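Local coordinates for protein NAD-dependent aldehyde dehydrogenase (Sinorhizobium meliloti, PDB 3U4J) that probably oxidises aldehydes to acids with NAD or NADP as electron acceptor, at residues A58-D61 / D62-A66; L194-E198 / F199-T203; L207-L210 / A211-A214; G232-L235 / A236-N240; G253-L256 / G257-A261. One frame throughout, in Å; residues are numbered along the deposited sequence.

Contact 1 (A58-D61 / D62-A66); sequences ASAD and DVRKA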
loop_
_atom_site.group_PDB
_atom_site.type_symbol
_atom_site.label_atom_id
_atom_site.label_comp_id
_atom_site.label_asym_id
_atom_site.label_seq_id
_atom_site.Cartn_x
_atom_site.Cartn_y
_atom_site.Cartn_z
ATOM N N ALA A 58 26.084 -34.496 -2.557
ATOM C CA ALA A 58 24.837 -35.057 -2.033
ATOM C C ALA A 58 24.213 -36.048 -3.012
ATOM O O ALA A 58 24.255 -35.847 -4.225
ATOM C CB ALA A 58 23.817 -33.952 -1.677
ATOM N N SER A 59 23.643 -37.107 -2.447
ATOM C CA SER A 59 22.787 -38.033 -3.166
ATOM C C SER A 59 21.359 -37.475 -3.130
ATOM O O SER A 59 21.047 -36.595 -2.306
ATOM C CB SER A 59 22.808 -39.394 -2.439
ATOM O OG SER A 59 21.950 -39.313 -1.308
ATOM N N ALA A 60 20.488 -38.007 -3.988
ATOM C CA ALA A 60 19.057 -37.661 -3.957
ATOM C C ALA A 60 18.468 -37.848 -2.564
ATOM O O ALA A 60 17.678 -37.022 -2.096
ATOM C CB ALA A 60 18.247 -38.492 -5.012
ATOM N N ASP A 61 18.860 -38.924 -1.885
ATOM C CA ASP A 61 18.365 -39.157 -0.530
ATOM C C ASP A 61 18.862 -38.136 0.501
ATOM O O ASP A 61 18.134 -37.807 1.433
ATOM C CB ASP A 61 18.718 -40.572 -0.060
ATOM C CG ASP A 61 17.852 -41.642 -0.741
ATOM O OD1 ASP A 61 16.622 -41.439 -0.841
ATOM O OD2 ASP A 61 18.399 -42.682 -1.168
ATOM N N ASP A 62 20.105 -37.685 0.369
ATOM C CA ASP A 62 20.628 -36.623 1.247
ATOM C C ASP A 62 19.742 -35.364 1.118
ATOM O O ASP A 62 19.386 -34.755 2.124
ATOM C CB ASP A 62 22.093 -36.263 0.893
ATOM C CG ASP A 62 23.094 -37.418 1.175
ATOM O OD1 ASP A 62 24.073 -37.562 0.389
ATOM O OD2 ASP A 62 22.933 -38.168 2.165
ATOM N N VAL A 63 19.361 -35.023 -0.116
ATOM C CA VAL A 63 18.544 -33.837 -0.381
ATOM C C VAL A 63 17.139 -33.981 0.178
ATOM O O VAL A 63 16.619 -33.041 0.775
ATOM C CB VAL A 63 18.556 -33.423 -1.883
ATOM C CG1 VAL A 63 17.667 -32.179 -2.112
ATOM C CG2 VAL A 63 19.973 -33.118 -2.321
ATOM N N ARG A 64 16.541 -35.170 0.049
ATOM C CA ARG A 64 15.212 -35.405 0.616
ATOM C C ARG A 64 15.201 -35.278 2.131
ATOM O O ARG A 64 14.222 -34.784 2.693
ATOM C CB ARG A 64 14.644 -36.768 0.181
ATOM C CG ARG A 64 14.265 -36.839 -1.314
ATOM C CD ARG A 64 13.688 -38.239 -1.697
ATOM N NE ARG A 64 13.989 -38.525 -3.099
ATOM C CZ ARG A 64 14.829 -39.462 -3.512
ATOM N NH1 ARG A 64 15.439 -40.260 -2.652
ATOM N NH2 ARG A 64 15.037 -39.619 -4.806
ATOM N N LYS A 65 16.282 -35.708 2.788
ATOM C CA LYS A 65 16.454 -35.473 4.232
ATOM C C LYS A 65 16.393 -33.982 4.618
ATOM O O LYS A 65 15.812 -33.628 5.638
ATOM C CB LYS A 65 17.789 -36.026 4.731
ATOM C CG LYS A 65 17.736 -37.527 5.120
ATOM C CD LYS A 65 19.078 -38.038 5.675
ATOM C CE LYS A 65 19.134 -39.592 5.667
ATOM N NZ LYS A 65 20.536 -40.076 5.907
ATOM N N ALA A 66 17.064 -33.136 3.848
ATOM C CA ALA A 66 17.009 -31.682 4.064
ATOM C C ALA A 66 15.589 -31.135 3.886
ATOM O O ALA A 66 15.107 -30.346 4.710
ATOM C CB ALA A 66 17.957 -30.997 3.108
HETATM O O HOH W 1 16.274 -43.565 -3.363
#
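Two reciprocal hydrogen bonds tie S59 to D62. D62 N donates to S59 OG at 3.0 Å, and S59 N returns a hydrogen to D62 OD1 at 2.9 Å. The second bond is almost perfectly straight (178°), although it meets OD1 on the anti side and out of the carboxylate plane. With OG lying between its own backbone N and carbonyl carbon (chi1 79°), S59 holds the hydroxyl where it can take the amide of D62. This pairing is a capping box at the start of helix 60-75. Serine, the N-cap, is short enough to take the place of a missing carbonyl, while aspartate can reach back to the chain before it. The other oxygen, D62 OD2, accepts from A35 N, so both oxygens of a buried carboxylate are occupied. Replacing D62 by an alanine would probably leave S59 N and A35 N without their acceptor and the helix start less firmly fixed. The backbone continues the helix, V63 N bonding to S59 O at 3.2 Å. Among the charged groups, D61 OD1 makes a short salt bridge of 2.5 Å to R64 NH1 at the guanidinium edge, the two planes turned 69° apart. A60 CB covers one guanidinium face, 3.4 Å from R64 NH2. The apolar pair is A58 CB and V63 CG2, 4.0 Å apart; V63 also packs on A231 and V234 of helix 231-237.

Contact 2 (L194-E198 / F199-T203); sequences LKPSE and FTSGT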
loop_
_atom_site.group_PDB
_atom_site.type_symbol
_atom_site.label_atom_id
_atom_site.label_comp_id
_atom_site.label_asym_id
_atom_site.label_seq_id
_atom_site.Cartn_x
_atom_site.Cartn_y
_atom_site.Cartn_z
ATOM N N LEU A 194 18.752 -24.644 0.806
ATOM C CA LEU A 194 19.622 -23.851 -0.053
ATOM C C LEU A 194 20.587 -24.791 -0.748
ATOM O O LEU A 194 21.281 -25.561 -0.081
ATOM C CB LEU A 194 20.435 -22.833 0.781
ATOM C CG LEU A 194 21.467 -21.932 0.064
ATOM C CD1 LEU A 194 20.789 -21.115 -1.014
ATOM C CD2 LEU A 194 22.193 -21.003 1.023
ATOM N N LYS A 195 20.625 -24.712 -2.082
ATOM C CA LYS A 195 21.560 -25.471 -2.901
ATOM C C LYS A 195 22.489 -24.540 -3.705
ATOM O O LYS A 195 22.080 -24.003 -4.741
ATOM C CB LYS A 195 20.775 -26.371 -3.852
ATOM C CG LYS A 195 21.577 -27.569 -4.344
ATOM C CD LYS A 195 22.320 -27.260 -5.563
ATOM C CE LYS A 195 23.496 -28.226 -5.695
ATOM N NZ LYS A 195 24.386 -27.626 -6.709
ATOM N N PRO A 196 23.717 -24.298 -3.218
ATOM C CA PRO A 196 24.596 -23.425 -4.008
ATOM C C PRO A 196 25.336 -24.215 -5.089
ATOM O O PRO A 196 25.254 -25.459 -5.135
ATOM C CB PRO A 196 25.566 -22.880 -2.975
ATOM C CG PRO A 196 25.642 -23.989 -1.930
ATOM C CD PRO A 196 24.324 -24.688 -1.928
ATOM N N SER A 197 26.046 -23.497 -5.954
ATOM C CA SER A 197 26.795 -24.135 -7.013
ATOM C C SER A 197 27.874 -25.075 -6.471
ATOM O O SER A 197 28.515 -24.793 -5.468
ATOM C CB SER A 197 27.467 -23.077 -7.890
ATOM O OG SER A 197 28.376 -23.711 -8.759
ATOM N N GLU A 198 28.076 -26.179 -7.183
ATOM C CA GLU A 198 29.191 -27.117 -6.958
ATOM C C GLU A 198 30.547 -26.442 -6.900
ATOM O O GLU A 198 31.470 -26.965 -6.261
ATOM C CB GLU A 198 29.213 -28.162 -8.083
ATOM C CG GLU A 198 29.553 -27.545 -9.452
ATOM C CD GLU A 198 29.158 -28.438 -10.638
ATOM O OE1 GLU A 198 30.082 -28.922 -11.316
ATOM O OE2 GLU A 198 27.942 -28.655 -10.877
ATOM N N PHE A 199 30.708 -25.325 -7.613
ATOM C CA PHE A 199 31.959 -24.555 -7.548
ATOM C C PHE A 199 32.149 -23.661 -6.315
ATOM O O PHE A 199 33.276 -23.259 -6.032
ATOM C CB PHE A 199 32.128 -23.634 -8.774
ATOM C CG PHE A 199 32.108 -24.360 -10.091
ATOM C CD1 PHE A 199 32.972 -25.433 -10.326
ATOM C CD2 PHE A 199 31.233 -23.980 -11.085
ATOM C CE1 PHE A 199 32.969 -26.112 -11.557
ATOM C CE2 PHE A 199 31.212 -24.645 -12.324
ATOM C CZ PHE A 199 32.080 -25.719 -12.556
ATOM N N THR A 200 31.069 -23.300 -5.632
ATOM C CA THR A 200 31.121 -22.142 -4.716
ATOM C C THR A 200 30.191 -22.331 -3.521
ATOM O O THR A 200 29.256 -21.562 -3.307
ATOM C CB THR A 200 30.757 -20.822 -5.423
ATOM O OG1 THR A 200 29.503 -20.974 -6.094
ATOM C CG2 THR A 200 31.813 -20.427 -6.475
ATOM N N SER A 201 30.441 -23.364 -2.738
ATOM C CA SER A 201 29.525 -23.675 -1.663
ATOM C C SER A 201 29.937 -23.122 -0.303
ATOM O O SER A 201 29.150 -23.142 0.618
ATOM C CB SER A 201 29.316 -25.189 -1.598
ATOM O OG SER A 201 28.670 -25.628 -2.780
ATOM N N GLY A 202 31.157 -22.623 -0.189
ATOM C CA GLY A 202 31.727 -22.280 1.108
ATOM C C GLY A 202 30.983 -21.161 1.814
ATOM O O GLY A 202 30.592 -21.310 2.980
ATOM N N THR A 203 30.757 -20.034 1.137
ATOM C CA THR A 203 30.038 -18.951 1.856
ATOM C C THR A 203 28.582 -19.299 2.197
ATOM O O THR A 203 28.057 -18.810 3.206
ATOM C CB THR A 203 30.139 -17.552 1.179
ATOM O OG1 THR A 203 29.556 -17.612 -0.108
ATOM C CG2 THR A 203 31.567 -17.115 1.086
HETATM O O HOH W 2 27.078 -27.444 -4.022
HETATM O O HOH W 3 26.255 -20.639 -5.267
#
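E198 lies beside F199, its CG over the ring face. The two side chains point the same way, and E198 CG sits 4.0 Å from the ring centroid, only 7° off the normal, a CH-pi contact. That position follows from chi1 of 66°, which puts CG between the backbone N and the carbonyl carbon and turns it over its neighbour. The carboxylate, inclined 45° to the ring, continues toward its far end, with E198 OE1 4.0 Å from F199 CZ. S197 is turned the other way about its bond: its OG points away from its own N and meets F199 N at 3.1 Å, an ST turn. The same residue opens a type I beta turn, T200 N donating to S197 O at 3.0 Å. S201 OG reaches S197 O at 2.8 Å from the opposite face of the carbonyl, and P196 CG lies 3.5 Å from that hydroxyl. Serine suits both places because its small hydroxyl can bond to nearby backbone. The turn joins strand 191-195 to helix 202-214 in a beta-alpha-beta unit; in aldehyde dehydrogenases of known structure the equivalent loop commonly borders the adenosine part of the coenzyme. K195 NZ donates to P196 O at 2.8 Å, and water 2 donates to both P196 O and S201 OG. Where the chain leaves its strand, an amide and a hydroxyl thus hold S197 O from opposite faces, while an amine and a water satisfy P196 O.

Contact 3 (L207-L210 / A211-A214); sequences LAEL and AREA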
loop_
_atom_site.group_PDB
_atom_site.type_symbol
_atom_site.label_atom_id
_atom_site.label_comp_id
_atom_site.label_asym_id
_atom_site.label_seq_id
_atom_site.Cartn_x
_atom_site.Cartn_y
_atom_site.Cartn_z
ATOM N N LEU A 207 26.896 -19.281 5.739
ATOM C CA LEU A 207 25.694 -18.471 6.030
ATOM C C LEU A 207 24.689 -19.283 6.854
ATOM O O LEU A 207 24.098 -18.752 7.805
ATOM C CB LEU A 207 25.042 -17.960 4.735
ATOM C CG LEU A 207 23.840 -17.036 4.785
ATOM C CD1 LEU A 207 24.119 -15.774 5.639
ATOM C CD2 LEU A 207 23.443 -16.622 3.351
ATOM N N ALA A 208 24.508 -20.563 6.498
ATOM C CA ALA A 208 23.606 -21.442 7.263
ATOM C C ALA A 208 24.139 -21.651 8.682
ATOM O O ALA A 208 23.360 -21.776 9.632
ATOM C CB ALA A 208 23.424 -22.788 6.569
ATOM N N GLU A 209 25.460 -21.708 8.803
ATOM C CA GLU A 209 26.099 -21.869 10.114
ATOM C C GLU A 209 25.919 -20.608 10.958
ATOM O O GLU A 209 25.700 -20.690 12.167
ATOM C CB GLU A 209 27.575 -22.272 9.964
ATOM C CG GLU A 209 27.727 -23.672 9.311
ATOM C CD GLU A 209 29.182 -24.065 9.044
ATOM O OE1 GLU A 209 30.081 -23.192 9.065
ATOM O OE2 GLU A 209 29.438 -25.257 8.778
ATOM N N LEU A 210 25.986 -19.443 10.319
ATOM C CA LEU A 210 25.674 -18.182 11.036
ATOM C C LEU A 210 24.220 -18.126 11.504
ATOM O O LEU A 210 23.948 -17.684 12.630
ATOM C CB LEU A 210 26.019 -16.954 10.196
ATOM C CG LEU A 210 27.485 -16.850 9.763
ATOM C CD1 LEU A 210 27.738 -15.538 9.024
ATOM C CD2 LEU A 210 28.416 -16.984 10.944
ATOM N N ALA A 211 23.283 -18.568 10.663
ATOM C CA ALA A 211 21.883 -18.665 11.098
ATOM C C ALA A 211 21.740 -19.575 12.324
ATOM O O ALA A 211 21.000 -19.261 13.290
ATOM C CB ALA A 211 20.948 -19.154 9.928
ATOM N N ARG A 212 22.448 -20.697 12.307
ATOM C CA ARG A 212 22.423 -21.606 13.479
ATOM C C ARG A 212 23.024 -20.883 14.691
ATOM O O ARG A 212 22.475 -20.918 15.793
ATOM C CB ARG A 212 23.218 -22.889 13.187
ATOM C CG ARG A 212 23.201 -23.895 14.333
ATOM C CD ARG A 212 23.850 -25.224 13.922
ATOM N NE ARG A 212 25.242 -25.099 13.467
ATOM C CZ ARG A 212 25.897 -26.082 12.842
ATOM N NH1 ARG A 212 25.277 -27.248 12.613
ATOM N NH2 ARG A 212 27.152 -25.907 12.443
ATOM N N GLU A 213 24.151 -20.208 14.477
ATOM C CA GLU A 213 24.828 -19.464 15.567
ATOM C C GLU A 213 23.933 -18.354 16.183
ATOM O O GLU A 213 23.970 -18.113 17.398
ATOM C CB GLU A 213 26.163 -18.893 15.045
ATOM C CG GLU A 213 27.075 -18.199 16.075
ATOM C CD GLU A 213 28.510 -17.995 15.530
ATOM O OE1 GLU A 213 28.805 -18.478 14.405
ATOM O OE2 GLU A 213 29.356 -17.364 16.219
ATOM N N ALA A 214 23.129 -17.702 15.343
ATOM C CA ALA A 214 22.194 -16.657 15.777
ATOM C C ALA A 214 21.026 -17.218 16.587
ATOM O O ALA A 214 20.323 -16.452 17.240
ATOM C CB ALA A 214 21.644 -15.878 14.566
HETATM O O HOH W 4 27.052 -22.795 13.446
#
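R212 carries CG opposite its backbone N (chi1 -178°) and then bends at chi3 (58°), which brings the guanidinium back alongside E209, three residues earlier. Both lie on helix 202-214, the helix of the beta-alpha-beta unit between strands 191-195 and 221-223. The two side chains point the same way, carboxylate and guanidinium planes 15° apart. E209 CG approaches R212 NH2 at 3.9 Å, but E209 OE2 stays 4.4 Å from R212 NH2 and well out of the guanidinium plane, so the opposite charges probably attract, without a salt bridge or an N-H aimed at the oxygen. Each has a stronger partner: E209 OE1 pairs with R206 NH1 within the same helix, while R212 bonds to G29 O and S31 OG. One residue on, L210 and E213 repeat the spacing, L210 CD2 3.8 Å from E213 OE1, and E213 OE2 forms a salt bridge to R101. Long polar chains suit R212 and E213 because they reach other segments. On the buried side, A208 and A211 lie against F221 of strand 221-223; their single methyl groups let helix and strand come close. The backbone runs in regular helical bonds, with A214 N meeting L210 O at 2.8 Å. E209 O accepts from E213 N and also from water 4, which donates to it at 2.8 Å and accepts, at the guanidinium edge and in its plane, from R212 NE at 2.9 Å.

Contact 4 (G232-L235 / A236-N240); sequences GQVL and AEDPN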
loop_
_atom_site.group_PDB
_atom_site.type_symbol
_atom_site.label_atom_id
_atom_site.label_comp_id
_atom_site.label_asym_id
_atom_site.label_seq_id
_atom_site.Cartn_x
_atom_site.Cartn_y
_atom_site.Cartn_z
ATOM N N GLY A 232 18.760 -30.516 -7.982
ATOM C CA GLY A 232 17.817 -29.735 -8.764
ATOM C C GLY A 232 16.527 -30.472 -9.081
ATOM O O GLY A 232 15.445 -29.957 -8.824
ATOM N N GLN A 233 16.644 -31.678 -9.621
ATOM C CA GLN A 233 15.473 -32.544 -9.853
ATOM C C GLN A 233 14.690 -32.838 -8.576
ATOM O O GLN A 233 13.467 -32.765 -8.578
ATOM C CB GLN A 233 15.861 -33.864 -10.535
ATOM C CG GLN A 233 16.276 -33.698 -11.982
ATOM C CD GLN A 233 16.139 -34.962 -12.823
ATOM O OE1 GLN A 233 16.505 -36.075 -12.395
ATOM N NE2 GLN A 233 15.630 -34.793 -14.047
ATOM N N VAL A 234 15.383 -33.163 -7.488
ATOM C CA VAL A 234 14.679 -33.453 -6.239
ATOM C C VAL A 234 13.876 -32.241 -5.763
ATOM O O VAL A 234 12.694 -32.373 -5.477
ATOM C CB VAL A 234 15.607 -33.961 -5.124
ATOM C CG1 VAL A 234 14.860 -33.986 -3.754
ATOM C CG2 VAL A 234 16.139 -35.349 -5.486
ATOM N N LEU A 235 14.510 -31.070 -5.702
ATOM C CA LEU A 235 13.800 -29.852 -5.258
ATOM C C LEU A 235 12.593 -29.527 -6.144
ATOM O O LEU A 235 11.533 -29.144 -5.641
ATOM C CB LEU A 235 14.749 -28.657 -5.144
ATOM C CG LEU A 235 15.769 -28.796 -3.999
ATOM C CD1 LEU A 235 16.785 -27.663 -4.053
ATOM C CD2 LEU A 235 15.076 -28.864 -2.623
ATOM N N ALA A 236 12.733 -29.744 -7.456
ATOM C CA ALA A 236 11.632 -29.442 -8.363
ATOM C C ALA A 236 10.531 -30.522 -8.421
ATOM O O ALA A 236 9.367 -30.219 -8.780
ATOM C CB ALA A 236 12.176 -29.102 -9.749
ATOM N N GLU A 237 10.861 -31.769 -8.060
ATOM C CA GLU A 237 9.797 -32.797 -8.022
ATOM C C GLU A 237 9.266 -33.222 -6.645
ATOM O O GLU A 237 8.151 -33.729 -6.562
ATOM C CB GLU A 237 10.080 -33.996 -8.957
ATOM C CG GLU A 237 11.496 -34.509 -8.951
ATOM C CD GLU A 237 11.792 -35.565 -10.046
ATOM O OE1 GLU A 237 11.801 -35.227 -11.259
ATOM O OE2 GLU A 237 12.056 -36.728 -9.669
ATOM N N ASP A 238 10.005 -32.979 -5.561
ATOM C CA ASP A 238 9.588 -33.520 -4.267
ATOM C C ASP A 238 8.230 -32.937 -3.822
ATOM O O ASP A 238 8.066 -31.727 -3.814
ATOM C CB ASP A 238 10.665 -33.265 -3.198
ATOM C CG ASP A 238 10.425 -34.057 -1.925
ATOM O OD1 ASP A 238 11.263 -34.917 -1.628
ATOM O OD2 ASP A 238 9.417 -33.855 -1.223
ATOM N N PRO A 239 7.262 -33.790 -3.444
ATOM C CA PRO A 239 5.940 -33.312 -2.987
ATOM C C PRO A 239 5.958 -32.432 -1.733
ATOM O O PRO A 239 4.988 -31.711 -1.492
ATOM C CB PRO A 239 5.188 -34.608 -2.652
ATOM C CG PRO A 239 5.871 -35.659 -3.444
ATOM C CD PRO A 239 7.313 -35.264 -3.534
ATOM N N ASN A 240 7.018 -32.502 -0.934
ATOM C CA ASN A 240 7.080 -31.706 0.278
ATOM C C ASN A 240 7.757 -30.328 0.053
ATOM O O ASN A 240 7.926 -29.569 0.989
ATOM C CB ASN A 240 7.825 -32.463 1.391
ATOM C CG ASN A 240 7.024 -33.599 1.980
ATOM O OD1 ASN A 240 5.807 -33.527 2.132
ATOM N ND2 ASN A 240 7.722 -34.659 2.342
#
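V234 and D238 meet where helix 231-237 comes to its end. V234 O receives D238 N at 2.8 Å, nearly along the C=O axis (163°), and a weak second bond from E237 N. D238 CB presses to 3.2 Å from the same V234 O, so this carbonyl is closely surrounded. Two residues earlier, A236 N bonds to G232 O at 3.0 Å, and A236 CB rests 3.5 Å from G232 O. This half is tight because its residues are small or compact: glycine and alanine let L256 and I259 of helix 250-261 pack closely, while branched V234 fills against A60 and V63 of helix 60-75. The helix follows a glycine-containing loop after strand 221-223, a strand-turn-helix arrangement consistent with the Rossmann-type coenzyme-binding domain of this family.

The solvent side is looser. Q233 and E237 are exposed, and Q233 CB comes no nearer than 4.3 Å to E237 OE1; the placing of Q233 O against E237 CG is doubtful. Polar, flexible residues suit such a surface. Beyond the helix D238 leaves the helical path and makes an Asx turn, N240 N donating to D238 OD2 at 2.8 Å on its anti lone pair. The carboxylate swings there because CG lies opposite the backbone N (chi1 -168°), and P239, having no N-H, leaves N240 as the next amide able to donate. The D238 amide closes the last turn, as any residue's could; what suits aspartate here is the carboxylate, which gives N240 N an acceptor once the helical carbonyls have run out.

Contact 5 (G253-L256 / G257-A261); sequences GTKL and GEIAA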
loop_
_atom_site.group_PDB
_atom_site.type_symbol
_atom_site.label_atom_id
_atom_site.label_comp_id
_atom_site.label_asym_id
_atom_site.label_seq_id
_atom_site.Cartn_x
_atom_site.Cartn_y
_atom_site.Cartn_z
ATOM N N GLY A 253 16.954 -23.105 -15.950
ATOM C CA GLY A 253 15.690 -22.636 -15.372
ATOM C C GLY A 253 14.441 -23.151 -16.081
ATOM O O GLY A 253 13.449 -23.503 -15.443
ATOM N N THR A 254 14.478 -23.181 -17.407
ATOM C CA THR A 254 13.346 -23.660 -18.179
ATOM C C THR A 254 13.117 -25.145 -17.841
ATOM O O THR A 254 11.987 -25.551 -17.566
ATOM C CB THR A 254 13.568 -23.497 -19.695
ATOM O OG1 THR A 254 14.689 -24.284 -20.065
ATOM C CG2 THR A 254 13.861 -22.045 -20.086
ATOM N N LYS A 255 14.188 -25.930 -17.814
ATOM C CA LYS A 255 14.071 -27.347 -17.462
ATOM C C LYS A 255 13.479 -27.547 -16.068
ATOM O O LYS A 255 12.575 -28.360 -15.893
ATOM C CB LYS A 255 15.431 -28.057 -17.590
ATOM C CG LYS A 255 15.436 -29.533 -17.126
ATOM C CD LYS A 255 16.813 -30.200 -17.371
ATOM C CE LYS A 255 17.043 -30.550 -18.867
ATOM N NZ LYS A 255 17.354 -29.368 -19.760
ATOM N N LEU A 256 13.989 -26.812 -15.072
ATOM C CA LEU A 256 13.424 -26.904 -13.715
ATOM C C LEU A 256 12.008 -26.414 -13.643
ATOM O O LEU A 256 11.212 -26.970 -12.915
ATOM C CB LEU A 256 14.283 -26.171 -12.681
ATOM C CG LEU A 256 15.615 -26.864 -12.375
ATOM C CD1 LEU A 256 16.302 -26.024 -11.336
ATOM C CD2 LEU A 256 15.442 -28.309 -11.856
ATOM N N GLY A 257 11.714 -25.364 -14.405
ATOM C CA GLY A 257 10.360 -24.853 -14.548
ATOM C C GLY A 257 9.409 -25.924 -15.078
ATOM O O GLY A 257 8.346 -26.147 -14.511
ATOM N N GLU A 258 9.793 -26.622 -16.144
ATOM C CA GLU A 258 8.874 -27.637 -16.695
ATOM C C GLU A 258 8.601 -28.742 -15.673
ATOM O O GLU A 258 7.458 -29.191 -15.523
ATOM C CB GLU A 258 9.418 -28.258 -17.973
ATOM C CG GLU A 258 10.096 -27.272 -18.920
ATOM C CD GLU A 258 10.760 -27.975 -20.092
ATOM O OE1 GLU A 258 10.189 -28.983 -20.582
ATOM O OE2 GLU A 258 11.824 -27.497 -20.542
ATOM N N ILE A 259 9.649 -29.172 -14.974
ATOM C CA ILE A 259 9.504 -30.251 -13.974
ATOM C C ILE A 259 8.572 -29.811 -12.855
ATOM O O ILE A 259 7.627 -30.524 -12.485
ATOM C CB ILE A 259 10.874 -30.653 -13.384
ATOM C CG1 ILE A 259 11.712 -31.359 -14.457
ATOM C CG2 ILE A 259 10.681 -31.508 -12.123
ATOM C CD1 ILE A 259 13.216 -31.403 -14.162
ATOM N N ALA A 260 8.828 -28.604 -12.337
ATOM C CA ALA A 260 7.989 -28.020 -11.282
ATOM C C ALA A 260 6.551 -27.850 -11.695
ATOM O O ALA A 260 5.642 -28.009 -10.872
ATOM C CB ALA A 260 8.570 -26.657 -10.772
ATOM N N ALA A 261 6.314 -27.518 -12.956
ATOM C CA ALA A 261 4.923 -27.342 -13.398
ATOM C C ALA A 261 4.132 -28.663 -13.313
ATOM O O ALA A 261 2.907 -28.656 -13.157
ATOM C CB ALA A 261 4.878 -26.774 -14.785
#
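G253 O accepts from G257 N at 2.7 Å, one of the regular bonds of the helix. Both residues are glycine, and at G257 the lack of a side chain matters, since a beta carbon there would sit only about 3.1 Å from G253 O. T254 follows with OG1 between its backbone N and carbonyl carbon (chi1 62°), where it bonds to R251 O, a common way for threonine to satisfy its hydroxyl within a helix. Its carbonyl, T254 O, takes E258 N at 2.8 Å, although the placing of that oxygen is less sure. T254 also packs on A261 of the second subunit. Helix 250-261 links strands 243-247 and 266-270 in a beta-alpha-beta unit, and this face of it borders the neighbouring subunit. E258 lies there too, touching A261 of the second subunit, with E258 OE1 in a long, weak ion pair to R262 NE of that chain. An alanine in place of E258 would probably leave R262 of the second subunit without this weak partner and A261 of that chain less covered. K255 comes next, its NZ 5.9 Å from E258 OE2. Lysine suits the place because its aliphatic part covers I259, CG 4.1 Å from I259 CD1, while its amine end is on the exposed side. L256 turns inward, its CD2 4.5 Å from I259 CD1; both residues pack on A236 of helix 231-237, I259 with its CG2 branch, and L256 O accepts from A260 N at 2.9 Å.

Contacts 1, 4 and 5 lie in a row of three packed helices. The centre of contact 4 is about 10 Å from those of contacts 1 and 5: V234 CG1 meets V63 CG1 at 3.7 Å on one side, and A236 CB meets I259 CG2 at 3.7 Å on the other. Contacts 1 and 5 are about 20 Å apart, centre to centre, and do not touch. Contact 2 leads along the chain towards contact 3 on helix 202-214, their centres about 15 Å apart, and touches contact 4 through K195 CB and L235 CD1 at 4.2 Å. Contacts 3 and 5 stand farthest apart, with centres about 30 Å distant. All five lie away from the calcium site.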